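Local structure of carboxylesterase SOBER1 (6AVX) at residues A[46-49]-A[50-53]; A[82-85]-A[86-90]; A[139-142]-A[143-147]; A[156-159]-A[160-164]; A[205-208]-A[209-212]. The protein hydrolyses carboxylic esters with a preference for short acyl chains, cleaves phosphatidylcholine, and damps the plant hypersensitive response set off by the bacterial effector AvrBsT. The protein carries 1 engineered substitution. All coordinates share one frame; numbering follows the deposited sequence. Where two conformers were deposited one is given.

All five contacts are local ones, spread in order along a single-domain alpha/beta hydrolase chain. Contact 1 closes the two-stranded hairpin of strands 45-48 and 54-57 at the surface. Contact 2 is a piece of helix 75-94 and contact 5 the end of helix 198-212; their centres lie about 23 Å apart. Contact 3 sits in the loop between strands 127-131 and 154-159, with its nearest atoms about 7 Å from contact 2. Contact 4 takes in the end of that second strand and the turn that follows it. Contacts 1 and 5 are the most distant pair, about 37 Å between centres. Contacts 2 and 5 thus belong to helices packed on the parallel sheet, while contact 4 brings D162, the probable triad aspartate, to the end of a strand.

Contact 1 (A[46-49]-A[50-53])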
loop_
_atom_site.group_PDB
_atom_site.type_symbol
_atom_site.label_atom_id
_atom_site.label_comp_id
_atom_site.label_asym_id
_atom_site.label_seq_id
_atom_site.Cartn_x
_atom_site.Cartn_y
_atom_site.Cartn_z
ATOM N N ASN A 46 -6.925 -2.682 17.391
ATOM C CA ASN A 46 -6.124 -3.828 17.781
ATOM C C ASN A 46 -5.025 -3.365 18.725
ATOM O O ASN A 46 -4.568 -2.214 18.639
ATOM C CB ASN A 46 -5.439 -4.465 16.561
ATOM C CG ASN A 46 -6.404 -5.122 15.620
ATOM O OD1 ASN A 46 -7.081 -6.088 15.970
ATOM N ND2 ASN A 46 -6.470 -4.634 14.399
ATOM N N PRO A 47 -4.551 -4.235 19.620
ATOM C CA PRO A 47 -3.329 -3.911 20.364
ATOM C C PRO A 47 -2.137 -3.859 19.422
ATOM O O PRO A 47 -2.062 -4.578 18.419
ATOM C CB PRO A 47 -3.186 -5.074 21.354
ATOM C CG PRO A 47 -4.436 -5.858 21.237
ATOM C CD PRO A 47 -5.023 -5.594 19.914
ATOM N N VAL A 48 -1.199 -2.971 19.730
ATOM C CA VAL A 48 -0.028 -2.764 18.884
ATOM C C VAL A 48 1.235 -2.923 19.726
ATOM O O VAL A 48 1.468 -2.155 20.673
ATOM C CB VAL A 48 -0.059 -1.403 18.176
ATOM C CG1 VAL A 48 1.176 -1.217 17.321
ATOM C CG2 VAL A 48 -1.316 -1.286 17.336
ATOM N N THR A 49 2.059 -3.900 19.354
ATOM C CA THR A 49 3.223 -4.259 20.156
ATOM C C THR A 49 4.225 -3.112 20.277
ATOM O O THR A 49 4.774 -2.873 21.358
ATOM C CB THR A 49 3.849 -5.519 19.563
ATOM O OG1 THR A 49 2.930 -6.612 19.699
ATOM C CG2 THR A 49 5.150 -5.871 20.242
ATOM N N CYS A 50 4.474 -2.369 19.200
ATOM C CA CYS A 50 5.456 -1.292 19.295
ATOM C C CYS A 50 4.976 -0.181 20.215
ATOM O O CYS A 50 5.794 0.642 20.653
ATOM C CB CYS A 50 5.817 -0.752 17.909
ATOM S SG CYS A 50 4.490 0.078 17.031
ATOM N N ASN A 51 3.680 -0.134 20.521
ATOM C CA ASN A 51 3.105 0.825 21.451
ATOM C C ASN A 51 2.728 0.150 22.764
ATOM O O ASN A 51 1.770 0.546 23.437
ATOM C CB ASN A 51 1.925 1.549 20.810
ATOM C CG ASN A 51 2.377 2.518 19.746
ATOM O OD1 ASN A 51 3.358 3.236 19.940
ATOM N ND2 ASN A 51 1.708 2.518 18.599
ATOM N N ASN A 52 3.474 -0.894 23.117
ATOM C CA ASN A 52 3.337 -1.582 24.399
ATOM C C ASN A 52 1.944 -2.150 24.597
ATOM O O ASN A 52 1.434 -2.212 25.719
ATOM C CB ASN A 52 3.779 -0.695 25.558
ATOM C CG ASN A 52 5.238 -0.316 25.437
ATOM O OD1 ASN A 52 6.052 -1.122 24.981
ATOM N ND2 ASN A 52 5.569 0.904 25.795
ATOM N N GLY A 53 1.335 -2.611 23.511
ATOM C CA GLY A 53 0.040 -3.232 23.590
ATOM C C GLY A 53 -1.118 -2.274 23.625
ATOM O O GLY A 53 -2.262 -2.730 23.733
#
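The peptide plane that carries the V48 carbonyl is approached from both faces: N51 N comes in above one and G53 N above the other. The first bond, N51 N to V48 O, is 3.0 Å long and the second, G53 N to V48 O, 2.9 Å, so one oxygen holds the turn at two points. Beside it, N52 N donates to T49 O at 2.9 Å. P47 CB rests 3.5 Å from G53 O, where the chain has come back level with the strand. V48 swings CG1 anti to its backbone N (chi1 179°) and meets C50 SG at 3.6 Å, while T49 OG1 turns to D61. The bonds from G53 to V48 and from N52 to T49 are the 6-to-1 and 5-to-2 pair of a Schellman motif, with N52 in the left-handed region (phi 59°). It ends a single 3-10 turn and sends the chain into strand 54-57, completing the hairpin. With the N-H groups of N51, N52 and G53 bonded to the V48 and T49 oxygens, three backbone bonds set the shape of this exposed bend, and the T49 hydroxyl ties it to D61.

Contact 2 (A[82-85]-A[86-90])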
loop_
_atom_site.group_PDB
_atom_site.type_symbol
_atom_site.label_atom_id
_atom_site.label_comp_id
_atom_site.label_asym_id
_atom_site.label_seq_id
_atom_site.Cartn_x
_atom_site.Cartn_y
_atom_site.Cartn_z
ATOM N N VAL A 82 -4.985 -8.756 4.864
ATOM C CA VAL A 82 -5.130 -9.016 3.430
ATOM C C VAL A 82 -6.500 -9.599 3.140
ATOM O O VAL A 82 -7.133 -9.251 2.145
ATOM C CB VAL A 82 -3.999 -9.926 2.906
ATOM C CG1 VAL A 82 -4.309 -10.420 1.511
ATOM C CG2 VAL A 82 -2.666 -9.181 2.890
ATOM N N LYS A 83 -6.982 -10.498 4.001
ATOM C CA LYS A 83 -8.288 -11.109 3.783
ATOM C C LYS A 83 -9.368 -10.046 3.669
ATOM O O LYS A 83 -10.237 -10.116 2.793
ATOM C CB LYS A 83 -8.607 -12.070 4.928
ATOM C CG LYS A 83 -9.925 -12.795 4.785
ATOM C CD LYS A 83 -10.165 -13.658 6.026
ATOM C CE LYS A 83 -11.532 -14.324 6.013
ATOM N NZ LYS A 83 -11.785 -15.085 7.274
ATOM N N ASN A 84 -9.329 -9.048 4.542
ATOM C CA ASN A 84 -10.340 -8.005 4.486
ATOM C C ASN A 84 -10.188 -7.129 3.251
ATOM O O ASN A 84 -11.187 -6.777 2.617
ATOM C CB ASN A 84 -10.282 -7.157 5.741
ATOM C CG ASN A 84 -11.150 -5.952 5.629
ATOM O OD1 ASN A 84 -10.662 -4.830 5.458
ATOM N ND2 ASN A 84 -12.456 -6.170 5.660
ATOM N N VAL A 85 -8.954 -6.735 2.904
ATOM C CA VAL A 85 -8.759 -5.958 1.679
ATOM C C VAL A 85 -9.272 -6.734 0.478
ATOM O O VAL A 85 -9.960 -6.187 -0.387
ATOM C CB VAL A 85 -7.283 -5.554 1.514
ATOM C CG1 VAL A 85 -7.054 -4.900 0.153
ATOM C CG2 VAL A 85 -6.835 -4.629 2.629
ATOM N N HIS A 86 -8.974 -8.027 0.423
ATOM C CA HIS A 86 -9.433 -8.840 -0.695
ATOM C C HIS A 86 -10.950 -8.919 -0.751
ATOM O O HIS A 86 -11.519 -8.979 -1.840
ATOM C CB HIS A 86 -8.830 -10.235 -0.623
ATOM C CG HIS A 86 -7.398 -10.284 -1.061
ATOM N ND1 HIS A 86 -6.727 -11.466 -1.263
ATOM C CD2 HIS A 86 -6.524 -9.297 -1.366
ATOM C CE1 HIS A 86 -5.503 -11.206 -1.684
ATOM N NE2 HIS A 86 -5.352 -9.897 -1.750
ATOM N N ALA A 87 -11.628 -8.958 0.401
ATOM C CA ALA A 87 -13.090 -8.946 0.388
ATOM C C ALA A 87 -13.610 -7.678 -0.274
ATOM O O ALA A 87 -14.573 -7.719 -1.054
ATOM C CB ALA A 87 -13.624 -9.084 1.817
ATOM N N ILE A 88 -12.975 -6.539 0.009
ATOM C CA ILE A 88 -13.388 -5.274 -0.596
ATOM C C ILE A 88 -13.182 -5.324 -2.103
ATOM O O ILE A 88 -14.058 -4.937 -2.888
ATOM C CB ILE A 88 -12.612 -4.105 0.034
ATOM C CG1 ILE A 88 -12.999 -3.926 1.507
ATOM C CG2 ILE A 88 -12.837 -2.808 -0.762
ATOM C CD1 ILE A 88 -12.102 -2.963 2.272
ATOM N N ILE A 89 -12.004 -5.775 -2.534
ATOM C CA ILE A 89 -11.705 -5.836 -3.962
ATOM C C ILE A 89 -12.648 -6.812 -4.650
ATOM O O ILE A 89 -13.176 -6.529 -5.736
ATOM C CB ILE A 89 -10.233 -6.216 -4.200
ATOM C CG1 ILE A 89 -9.274 -5.209 -3.543
ATOM C CG2 ILE A 89 -9.951 -6.310 -5.698
ATOM C CD1 ILE A 89 -7.882 -5.756 -3.338
ATOM N N ASP A 90 -12.841 -7.990 -4.047
ATOM C CA ASP A 90 -13.750 -8.993 -4.601
ATOM C C ASP A 90 -15.124 -8.394 -4.861
ATOM O O ASP A 90 -15.739 -8.639 -5.909
ATOM C CB ASP A 90 -13.930 -10.157 -3.624
ATOM C CG ASP A 90 -12.745 -11.106 -3.560
ATOM O OD1 ASP A 90 -11.806 -11.025 -4.367
ATOM O OD2 ASP A 90 -12.811 -11.982 -2.669
#
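V82 lays its CG1 methyl over one face of the H86 imidazole, 3.5 Å from the ring centroid and 16° off the normal, a CH-pi contact. The two side chains run alongside each other, one helical turn apart. H86 takes a chi1 of -77°, CG beside its own backbone N, which carries the ring back over the valine. Its NE2 is satisfied by S117 O, and Y121 meets the ring edge-to-face, so the S117 bond and the Y121 ring, with the valine, restrain the imidazole. D90 OD1 is bonded to the OH of the same tyrosine, which therefore ties into this helix at two positions a turn apart.

The backbone polar groups are paired in the alpha-helical i to i+4 manner. H86 N reaches V82 O at 2.8 Å, A87 N reaches K83 O at 3.0 Å, I88 N takes N84 O at a longer 3.2 Å, and I89 N takes V85 O at 3.0 Å. D90 N continues the series to H86 O. This is the middle of helix 75-94, one of the helices that flank the parallel sheet of the alpha/beta hydrolase fold. V82 and V85 pack on helix 109-120, with V85 also reaching L9 and L11 of strand 7-11 and I88 reaching F7.

The outward flank is looser. K83 is extended throughout, and its side chain makes no contact with the next turn. N84 OD1 comes no nearer to I88 than 4.0 Å from its CD1, a van der Waals approach.

Contact 3 (A[139-142]-A[143-147]); sequences SSII and SQFPE
F145 folds back under the turn that precedes it, so that the CA of I142 stands over the centre of its ring. The distance from I142 CA to the ring centroid is 3.9 Å and the offset just 8° from the normal, a CH-pi contact made by the backbone CA. A chi1 of -66° sets F145 CG beside its backbone N and points the ring back along the chain. The two isoleucines reach different corners of the ring. The I141 and F145 side chains cross at about a right angle, with I141 CG2 3.7 Å from F145 CE1. Those of I142 and F145 cross at a slant, which sets I142 CG1 3.9 Å from F145 CE2.

The backbone holds this geometry: Q144 N bonds to I141 O at 2.8 Å and F145 N to I142 O at 3.1 Å. On the outer side S143 OG donates to Q144 OE1 at 2.7 Å, in the plane of that amide and on a lone pair; the bend of Q144 at chi2 curls the amide back to receive it. A water accepts from S143 N and donates to S139 O.

Beyond the segments, I142 touches F176 of helix 173-180. The i to i+3 bonds are those of a short 3-10 helix, here in the connection between sheet strands 127-131 and 154-159, which F145 packs against L119 and L120 of helix 109-120 and A180 of helix 173-180.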
loop_
_atom_site.group_PDB
_atom_site.type_symbol
_atom_site.label_atom_id
_atom_site.label_comp_id
_atom_site.label_asym_id
_atom_site.label_seq_id
_atom_site.Cartn_x
_atom_site.Cartn_y
_atom_site.Cartn_z
ATOM N N SER A 139 10.608 -13.809 1.978
ATOM C CA SER A 139 10.512 -14.433 0.672
ATOM C C SER A 139 9.784 -15.778 0.703
ATOM O O SER A 139 9.446 -16.289 -0.363
ATOM C CB SER A 139 11.896 -14.619 0.075
ATOM O OG SER A 139 12.663 -15.423 0.933
ATOM N N SER A 140 9.506 -16.348 1.874
ATOM C CA SER A 140 8.740 -17.597 1.941
ATOM C C SER A 140 7.364 -17.462 1.302
ATOM O O SER A 140 6.808 -18.470 0.843
ATOM C CB SER A 140 8.579 -18.071 3.388
ATOM O OG SER A 140 7.791 -17.180 4.136
ATOM N N ILE A 141 6.812 -16.250 1.227
ATOM C CA ILE A 141 5.478 -16.061 0.672
ATOM C C ILE A 141 5.473 -15.985 -0.850
ATOM O O ILE A 141 4.404 -16.095 -1.459
ATOM C CB ILE A 141 4.850 -14.778 1.255
ATOM C CG1 ILE A 141 3.354 -14.692 0.970
ATOM C CG2 ILE A 141 5.477 -13.539 0.669
ATOM C CD1 ILE A 141 2.558 -15.692 1.679
ATOM N N ILE A 142 6.625 -15.747 -1.484
ATOM C CA ILE A 142 6.643 -15.439 -2.909
ATOM C C ILE A 142 6.026 -16.564 -3.726
ATOM O O ILE A 142 5.365 -16.315 -4.739
ATOM C CB ILE A 142 8.076 -15.104 -3.365
ATOM C CG1 ILE A 142 8.503 -13.745 -2.786
ATOM C CG2 ILE A 142 8.177 -15.110 -4.890
ATOM C CD1 ILE A 142 9.954 -13.372 -3.026
ATOM N N SER A 143 6.234 -17.816 -3.309
ATOM C CA SER A 143 5.673 -18.954 -4.019
ATOM C C SER A 143 4.154 -18.911 -4.074
ATOM O O SER A 143 3.560 -19.658 -4.866
ATOM C CB SER A 143 6.138 -20.237 -3.341
ATOM O OG SER A 143 5.774 -20.265 -1.980
ATOM N N GLN A 144 3.509 -18.090 -3.251
ATOM C CA GLN A 144 2.064 -18.024 -3.193
ATOM C C GLN A 144 1.483 -16.839 -3.957
ATOM O O GLN A 144 0.257 -16.695 -3.998
ATOM C CB GLN A 144 1.603 -18.001 -1.733
ATOM C CG GLN A 144 2.206 -19.121 -0.881
ATOM C CD GLN A 144 2.142 -20.487 -1.546
ATOM O OE1 GLN A 144 3.186 -21.105 -1.783
ATOM N NE2 GLN A 144 0.942 -20.970 -1.830
ATOM N N PHE A 145 2.309 -15.997 -4.556
ATOM C CA PHE A 145 1.782 -14.886 -5.324
ATOM C C PHE A 145 1.135 -15.433 -6.590
ATOM O O PHE A 145 1.806 -16.133 -7.357
ATOM C CB PHE A 145 2.878 -13.920 -5.717
ATOM C CG PHE A 145 3.532 -13.190 -4.569
ATOM C CD1 PHE A 145 2.995 -13.169 -3.306
ATOM C CD2 PHE A 145 4.710 -12.501 -4.791
ATOM C CE1 PHE A 145 3.621 -12.460 -2.283
ATOM C CE2 PHE A 145 5.331 -11.799 -3.787
ATOM C CZ PHE A 145 4.790 -11.778 -2.533
ATOM N N PRO A 146 -0.142 -15.165 -6.841
ATOM C CA PRO A 146 -0.782 -15.687 -8.049
ATOM C C PRO A 146 -0.117 -15.186 -9.321
ATOM O O PRO A 146 0.449 -14.090 -9.379
ATOM C CB PRO A 146 -2.220 -15.171 -7.919
ATOM C CG PRO A 146 -2.427 -15.065 -6.454
ATOM C CD PRO A 146 -1.124 -14.534 -5.943
ATOM N N GLU A 147 -0.259 -15.977 -10.377
ATOM C CA GLU A 147 0.374 -15.652 -11.644
ATOM C C GLU A 147 0.000 -14.253 -12.111
ATOM O O GLU A 147 0.870 -13.473 -12.525
ATOM C CB GLU A 147 -0.034 -16.688 -12.691
ATOM C CG GLU A 147 0.549 -16.398 -14.057
ATOM C CD GLU A 147 0.159 -17.419 -15.113
ATOM O OE1 GLU A 147 -0.493 -18.424 -14.785
ATOM O OE2 GLU A 147 0.517 -17.212 -16.292
HETATM O O HOH W 1 8.606 -18.606 -1.666
#

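Contact 4 (A[156-159]-A[160-164]); sequences WSHG and TDDRM
A chi1 of -167° places D162 CG anti to the backbone N and brings OD2 to within 3.8 Å of H158 NE2. H158 is itself turned to a chi1 of -143°, off the staggered positions, and the two side chains cross at about a right angle with their planes 45° apart. This is proximity without a bond: NE2 is taken by V165 O, and ND1 accepts from W156 NE1 at 3.1 Å, an almost straight bond lying in both ring planes.

The backbone closes a type I turn from G159 to D162, with a weak bond of 3.4 Å from D162 N to G159 O. A water bridges the same two residues, accepting from G159 N at 2.8 Å and donating to D162 OD2 at 2.7 Å. On the far side of the carboxylate OD1 takes M164 N at 2.8 Å, an Asx turn, and also V165 N. T160 OG1 bonds to G191 N and to D161 OD1.

D162 OD2 also bonds to H194 ND1, as expected of a Ser-His-Asp triad with S108, the role inferred for these residues from relatives. With backbone N-H groups on one oxygen and a water and the histidine on the other, these bonds probably restrain the carboxylate's rotation and so help position OD2 toward H194 ND1.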
loop_
_atom_site.group_PDB
_atom_site.type_symbol
_atom_site.label_atom_id
_atom_site.label_comp_id
_atom_site.label_asym_id
_atom_site.label_seq_id
_atom_site.Cartn_x
_atom_site.Cartn_y
_atom_site.Cartn_z
ATOM N N TRP A 156 6.355 2.722 -5.907
ATOM C CA TRP A 156 6.793 2.888 -4.529
ATOM C C TRP A 156 7.404 4.271 -4.384
ATOM O O TRP A 156 8.368 4.586 -5.085
ATOM C CB TRP A 156 7.846 1.838 -4.207
ATOM C CG TRP A 156 8.147 1.702 -2.753
ATOM C CD1 TRP A 156 8.682 2.637 -1.919
ATOM C CD2 TRP A 156 7.908 0.548 -1.946
ATOM N NE1 TRP A 156 8.787 2.134 -0.647
ATOM C CE2 TRP A 156 8.318 0.845 -0.639
ATOM C CE3 TRP A 156 7.377 -0.719 -2.217
ATOM C CZ2 TRP A 156 8.231 -0.082 0.391
ATOM C CZ3 TRP A 156 7.275 -1.631 -1.201
ATOM C CH2 TRP A 156 7.704 -1.311 0.093
ATOM N N SER A 157 6.854 5.082 -3.489
ATOM C CA SER A 157 7.313 6.436 -3.210
ATOM C C SER A 157 7.877 6.445 -1.799
ATOM O O SER A 157 7.236 5.925 -0.885
ATOM C CB SER A 157 6.129 7.400 -3.278
ATOM O OG SER A 157 5.558 7.429 -4.582
ATOM N N HIS A 158 9.067 7.009 -1.601
ATOM C CA HIS A 158 9.671 7.001 -0.268
ATOM C C HIS A 158 10.527 8.244 -0.088
ATOM O O HIS A 158 11.258 8.648 -1.005
ATOM C CB HIS A 158 10.527 5.753 -0.054
ATOM C CG HIS A 158 10.472 5.185 1.330
ATOM N ND1 HIS A 158 9.947 3.934 1.589
ATOM C CD2 HIS A 158 10.879 5.676 2.525
ATOM C CE1 HIS A 158 10.030 3.688 2.884
ATOM N NE2 HIS A 158 10.585 4.734 3.478
ATOM N N GLY A 159 10.451 8.821 1.105
ATOM C CA GLY A 159 11.267 9.975 1.439
ATOM C C GLY A 159 12.640 9.538 1.901
ATOM O O GLY A 159 12.791 8.620 2.701
ATOM N N THR A 160 13.664 10.229 1.394
ATOM C CA THR A 160 15.023 9.827 1.725
ATOM C C THR A 160 15.359 10.064 3.188
ATOM O O THR A 160 16.247 9.394 3.724
ATOM C CB THR A 160 16.059 10.562 0.871
ATOM O OG1 THR A 160 15.978 11.968 1.110
ATOM C CG2 THR A 160 15.854 10.298 -0.604
ATOM N N ASP A 161 14.666 10.987 3.847
ATOM C CA ASP A 161 14.989 11.390 5.208
ATOM C C ASP A 161 14.076 10.757 6.240
ATOM O O ASP A 161 14.074 11.173 7.401
ATOM C CB ASP A 161 14.966 12.918 5.329
ATOM C CG ASP A 161 16.126 13.583 4.606
ATOM O OD1 ASP A 161 16.793 12.912 3.791
ATOM O OD2 ASP A 161 16.368 14.789 4.854
ATOM N N ASP A 162 13.321 9.736 5.851
ATOM C CA ASP A 162 12.371 9.081 6.737
ATOM C C ASP A 162 13.127 8.299 7.807
ATOM O O ASP A 162 13.918 7.401 7.493
ATOM C CB ASP A 162 11.524 8.148 5.874
ATOM C CG ASP A 162 10.287 7.621 6.576
ATOM O OD1 ASP A 162 10.283 7.466 7.816
ATOM O OD2 ASP A 162 9.292 7.340 5.855
ATOM N N ARG A 163 12.874 8.621 9.075
ATOM C CA ARG A 163 13.474 7.939 10.217
ATOM C C ARG A 163 12.469 7.082 10.961
ATOM O O ARG A 163 12.790 6.532 12.019
ATOM C CB ARG A 163 14.141 8.939 11.165
ATOM C CG ARG A 163 15.273 9.718 10.495
ATOM C CD ARG A 163 16.179 10.425 11.496
ATOM N NE ARG A 163 16.693 9.512 12.524
ATOM C CZ ARG A 163 16.700 9.753 13.835
ATOM N NH1 ARG A 163 16.262 10.906 14.321
ATOM N NH2 ARG A 163 17.178 8.841 14.670
ATOM N N MET A 164 11.264 6.941 10.418
ATOM C CA MET A 164 10.276 6.056 11.005
ATOM C C MET A 164 10.155 4.754 10.243
ATOM O O MET A 164 10.103 3.690 10.868
ATOM C CB MET A 164 8.929 6.755 11.102
ATOM C CG MET A 164 9.013 7.886 12.082
ATOM S SD MET A 164 7.556 8.907 12.129
ATOM C CE MET A 164 6.325 7.711 12.654
HETATM O O HOH W 2 8.990 8.546 3.514
#

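Contact 5 (A[205-208]-A[209-212])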
loop_
_atom_site.group_PDB
_atom_site.type_symbol
_atom_site.label_atom_id
_atom_site.label_comp_id
_atom_site.label_asym_id
_atom_site.label_seq_id
_atom_site.Cartn_x
_atom_site.Cartn_y
_atom_site.Cartn_z
ATOM N N GLU A 205 -1.011 10.389 -9.174
ATOM C CA GLU A 205 -2.115 10.661 -10.095
ATOM C C GLU A 205 -1.674 10.484 -11.538
ATOM O O GLU A 205 -2.380 9.867 -12.339
ATOM C CB GLU A 205 -2.647 12.075 -9.882
ATOM C CG GLU A 205 -3.759 12.458 -10.873
ATOM C CD GLU A 205 -4.330 13.827 -10.616
ATOM O OE1 GLU A 205 -3.534 14.722 -10.270
ATOM O OE2 GLU A 205 -5.555 13.987 -10.718
ATOM N N SER A 206 -0.510 11.020 -11.886
ATOM C CA SER A 206 -0.011 10.884 -13.252
ATOM C C SER A 206 0.223 9.421 -13.612
ATOM O O SER A 206 -0.024 9.009 -14.752
ATOM C CB SER A 206 1.274 11.685 -13.420
ATOM O OG SER A 206 1.023 13.070 -13.289
ATOM N N TRP A 207 0.742 8.634 -12.665
ATOM C CA TRP A 207 0.958 7.204 -12.883
ATOM C C TRP A 207 -0.362 6.466 -13.085
ATOM O O TRP A 207 -0.474 5.638 -13.990
ATOM C CB TRP A 207 1.753 6.665 -11.697
ATOM C CG TRP A 207 1.860 5.177 -11.531
ATOM C CD1 TRP A 207 2.749 4.330 -12.125
ATOM C CD2 TRP A 207 1.079 4.378 -10.634
ATOM N NE1 TRP A 207 2.554 3.044 -11.649
ATOM C CE2 TRP A 207 1.536 3.053 -10.736
ATOM C CE3 TRP A 207 0.046 4.665 -9.749
ATOM C CZ2 TRP A 207 0.982 2.011 -9.983
ATOM C CZ3 TRP A 207 -0.501 3.632 -9.008
ATOM C CH2 TRP A 207 -0.028 2.330 -9.127
ATOM N N ILE A 208 -1.383 6.771 -12.286
ATOM C CA ILE A 208 -2.696 6.174 -12.516
ATOM C C ILE A 208 -3.205 6.529 -13.905
ATOM O O ILE A 208 -3.708 5.669 -14.638
ATOM C CB ILE A 208 -3.691 6.594 -11.419
ATOM C CG1 ILE A 208 -3.260 6.010 -10.076
ATOM C CG2 ILE A 208 -5.083 6.105 -11.766
ATOM C CD1 ILE A 208 -4.105 6.474 -8.889
ATOM N N LYS A 209 -3.093 7.805 -14.284
ATOM C CA LYS A 209 -3.535 8.232 -15.611
ATOM C C LYS A 209 -2.822 7.463 -16.708
ATOM O O LYS A 209 -3.443 7.057 -17.695
ATOM C CB LYS A 209 -3.300 9.726 -15.784
ATOM C CG LYS A 209 -4.282 10.559 -14.971
ATOM C CD LYS A 209 -3.937 12.028 -14.960
ATOM C CE LYS A 209 -3.797 12.579 -16.355
ATOM N NZ LYS A 209 -3.674 14.069 -16.321
ATOM N N ARG A 210 -1.516 7.283 -16.574
ATOM C CA ARG A 210 -0.755 6.546 -17.579
ATOM C C ARG A 210 -1.192 5.095 -17.635
ATOM O O ARG A 210 -1.319 4.511 -18.720
ATOM C CB ARG A 210 0.731 6.629 -17.258
ATOM C CG ARG A 210 1.653 5.981 -18.276
ATOM C CD ARG A 210 3.118 6.155 -17.871
ATOM N NE ARG A 210 3.306 7.415 -17.154
ATOM C CZ ARG A 210 3.631 7.533 -15.868
ATOM N NH1 ARG A 210 3.859 6.465 -15.114
ATOM N NH2 ARG A 210 3.743 8.739 -15.332
ATOM N N ARG A 211 -1.435 4.486 -16.478
ATOM C CA ARG A 211 -1.916 3.109 -16.466
ATOM C C ARG A 211 -3.264 2.999 -17.164
ATOM O O ARG A 211 -3.479 2.085 -17.972
ATOM C CB ARG A 211 -2.016 2.619 -15.023
ATOM C CG ARG A 211 -2.629 1.242 -14.847
ATOM C CD ARG A 211 -1.862 0.138 -15.560
ATOM N NE ARG A 211 -2.215 -1.157 -15.000
ATOM C CZ ARG A 211 -2.209 -2.317 -15.659
ATOM N NH1 ARG A 211 -1.865 -2.350 -16.944
ATOM N NH2 ARG A 211 -2.560 -3.453 -15.034
ATOM N N LEU A 212 -4.171 3.936 -16.889
ATOM C CA LEU A 212 -5.480 3.931 -17.537
ATOM C C LEU A 212 -5.349 4.140 -19.039
ATOM O O LEU A 212 -6.108 3.553 -19.820
ATOM C CB LEU A 212 -6.368 5.021 -16.936
ATOM C CG LEU A 212 -6.815 4.815 -15.484
ATOM C CD1 LEU A 212 -7.554 6.036 -14.992
ATOM C CD2 LEU A 212 -7.685 3.574 -15.339
#
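I208 and L212 lie side by side on the inward face of helix 198-212, the last helix of this alpha/beta hydrolase, with I208 CG2 4.1 Å from L212 CD1. Both rest on F103 of the central strand 102-107, as does R211. Here the packing is close: L212 CG sits 3.3 Å from I208 O, the carbonyl that also receives L212 N at 2.9 Å. R211, bent at chi2 (60°), leaves the helix to make a salt bridge with E100 and to bond with the carbonyls of L125 and G126. E205 is packed too, buried against F28 and L33 with OE2 bonded to S30 OG. K209 N bonds to E205 O at 2.9 Å, and the lysine chain passes over that oxygen, K209 CG to E205 O 3.3 Å. The side chains then meet through E205 CG and K209 CD at 4.1 Å.

The solvent side is looser. K209 NZ stays 5.9 Å from E205 OE2 and makes a long, weak ion pair with E32. R210 is the exposed one. Its chain starts extended and then bends at chi3 (-32°), which folds the guanidinium back along the helix, one face over S206 O. Its plane stands 62° from that of the W207 indole, with NH1 at the ring edge, 3.8 Å from W207 CD1.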